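Local coordinates for inositol-1-monophosphatase (Thermotoga maritima, PDB 2P3N), which removes phosphate from inositol 1-phosphate, fructose 1,6-bisphosphate and several other phosphate esters with the help of magnesium, at residues R196-P199 / W200-A203. Sequence-based numbering, arbitrary orientation.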
ATOM      1  N   ARG A 196      26.120  19.055 -10.436  1.00 71.11           N
ATOM      2  CA  ARG A 196      27.203  18.332  -9.778  1.00 67.77           C
ATOM      3  C   ARG A 196      26.717  17.019  -9.192  1.00 63.60           C
ATOM      4  O   ARG A 196      26.812  16.803  -7.987  1.00 63.21           O
ATOM      5  CB  ARG A 196      27.811  19.174  -8.652  1.00 76.76           C
ATOM      6  CG  ARG A 196      28.086  20.621  -9.017  1.00 85.97           C
ATOM      7  CD  ARG A 196      29.026  21.252  -8.006  1.00 91.49           C
ATOM      8  NE  ARG A 196      28.952  22.708  -8.016  1.00 95.91           N
ATOM      9  CZ  ARG A 196      27.886  23.403  -7.633  1.00100.68           C
ATOM     10  NH1 ARG A 196      26.794  22.777  -7.210  1.00104.24           N
ATOM     11  NH2 ARG A 196      27.918  24.726  -7.656  1.00105.32           N
ATOM     12  N   ILE A 197      26.199  16.144 -10.048  1.00 61.80           N
ATOM     13  CA  ILE A 197      25.699  14.844  -9.615  1.00 57.69           C
ATOM     14  C   ILE A 197      26.514  13.722 -10.271  1.00 57.64           C
ATOM     15  O   ILE A 197      27.107  13.918 -11.328  1.00 58.21           O
ATOM     16  CB  ILE A 197      24.208  14.678  -9.996  1.00 55.13           C
ATOM     17  CG1 ILE A 197      24.061  14.474 -11.509  1.00 51.69           C
ATOM     18  CG2 ILE A 197      23.425  15.908  -9.568  1.00 54.48           C
ATOM     19  CD1 ILE A 197      24.565  15.612 -12.338  1.00 47.26           C
ATOM     20  N   ASN A 198      26.556  12.549  -9.647  1.00 56.90           N
ATOM     21  CA  ASN A 198      27.302  11.441 -10.230  1.00 54.96           C
ATOM     22  C   ASN A 198      26.371  10.606 -11.093  1.00 52.34           C
ATOM     23  O   ASN A 198      25.153  10.738 -11.011  1.00 54.46           O
ATOM     24  CB  ASN A 198      27.924  10.578  -9.140  1.00 57.49           C
ATOM     25  CG  ASN A 198      28.765  11.382  -8.182  1.00 56.69           C
ATOM     26  OD1 ASN A 198      28.257  11.929  -7.202  1.00 55.83           O
ATOM     27  ND2 ASN A 198      30.058  11.474  -8.463  1.00 49.15           N
ATOM     28  N   PRO A 199      26.932   9.732 -11.937  1.00 49.14           N
ATOM     29  CA  PRO A 199      26.078   8.912 -12.793  1.00 45.09           C
ATOM     30  C   PRO A 199      25.104   7.979 -12.100  1.00 44.34           C
ATOM     31  O   PRO A 199      24.149   7.530 -12.728  1.00 44.75           O
ATOM     32  CB  PRO A 199      27.083   8.166 -13.681  1.00 41.44           C
ATOM     33  CG  PRO A 199      28.305   8.110 -12.851  1.00 45.16           C
ATOM     34  CD  PRO A 199      28.351   9.488 -12.233  1.00 47.52           C
ATOM     35  N   TRP A 200      25.317   7.674 -10.821  1.00 40.22           N
ATOM     36  CA  TRP A 200      24.385   6.766 -10.139  1.00 39.10           C
ATOM     37  C   TRP A 200      23.091   7.453  -9.740  1.00 41.07           C
ATOM     38  O   TRP A 200      22.103   6.789  -9.406  1.00 39.02           O
ATOM     39  CB  TRP A 200      25.031   6.107  -8.910  1.00 33.66           C
ATOM     40  CG  TRP A 200      25.737   7.025  -7.971  1.00 36.05           C
ATOM     41  CD1 TRP A 200      25.179   7.842  -7.030  1.00 39.13           C
ATOM     42  CD2 TRP A 200      27.149   7.188  -7.859  1.00 38.13           C
ATOM     43  NE1 TRP A 200      26.160   8.503  -6.332  1.00 40.85           N
ATOM     44  CE2 TRP A 200      27.380   8.119  -6.823  1.00 39.39           C
ATOM     45  CE3 TRP A 200      28.245   6.636  -8.536  1.00 36.30           C
ATOM     46  CZ2 TRP A 200      28.662   8.511  -6.444  1.00 42.18           C
ATOM     47  CZ3 TRP A 200      29.518   7.022  -8.159  1.00 42.39           C
ATOM     48  CH2 TRP A 200      29.717   7.953  -7.119  1.00 42.87           C
ATOM     49  N   ASP A 201      23.113   8.786  -9.792  1.00 44.53           N
ATOM     50  CA  ASP A 201      21.963   9.616  -9.463  1.00 47.93           C
ATOM     51  C   ASP A 201      21.092   9.823 -10.698  1.00 51.39           C
ATOM     52  O   ASP A 201      19.889  10.045 -10.572  1.00 56.18           O
ATOM     53  CB  ASP A 201      22.413  10.997  -8.958  1.00 48.63           C
ATOM     54  CG  ASP A 201      23.167  10.934  -7.647  1.00 54.31           C
ATOM     55  OD1 ASP A 201      22.592  10.457  -6.639  1.00 63.10           O
ATOM     56  OD2 ASP A 201      24.337  11.375  -7.627  1.00 51.83           O
ATOM     57  N   ILE A 202      21.689   9.739 -11.887  1.00 49.44           N
ATOM     58  CA  ILE A 202      20.932   9.982 -13.113  1.00 47.28           C
ATOM     59  C   ILE A 202      20.923   8.943 -14.238  1.00 46.56           C
ATOM     60  O   ILE A 202      20.185   9.105 -15.205  1.00 44.37           O
ATOM     61  CB  ILE A 202      21.340  11.350 -13.730  1.00 48.79           C
ATOM     62  CG1 ILE A 202      22.865  11.464 -13.829  1.00 52.24           C
ATOM     63  CG2 ILE A 202      20.812  12.479 -12.877  1.00 50.34           C
ATOM     64  CD1 ILE A 202      23.493  10.585 -14.900  1.00 58.12           C
ATOM     65  N   ALA A 203      21.716   7.882 -14.124  1.00 45.96           N
ATOM     66  CA  ALA A 203      21.771   6.867 -15.180  1.00 44.41           C
ATOM     67  C   ALA A 203      20.432   6.184 -15.458  1.00 46.16           C
ATOM     68  O   ALA A 203      20.106   5.886 -16.611  1.00 44.68           O
ATOM     69  CB  ALA A 203      22.830   5.811 -14.843  1.00 45.42           C
TER
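N198 lays its side chain flat against one face of the W200 indole, overlapping the six-membered ring. Its CB makes a CH-pi contact 3.5 Å from that ring's centroid, 15° off the normal, while the amide spreads over the outer rim, with CG 3.4 Å from CZ2 of W200. Amide and ring planes differ by just 11°, a parallel stack. The indole folds back over N198 because CG of W200 sits between its own N and carbonyl carbon (chi1 49°). Where strand 191-195 gives way to helix 199-211, D201 OD2 takes the backbone N of N198 on its anti lone pair (3.2 Å), the bond that forms one half of a capping box; D201 N is bound by N198 O (3.1 Å) rather than by the N198 side chain. The next carbonyl, P199 O, receives A203 N at 2.8 Å and, weakly, I202 N. By similarity D201 belongs to the second magnesium site and R196 to the substrate site of this phosphatase family; OD1 of D201 lies close to OD1 of D79, a proximity that a second metal would probably ease. I197 and I202 cross at about a right angle, their CG1 atoms 4.0 Å apart, and both touch F231 of strand 230-234.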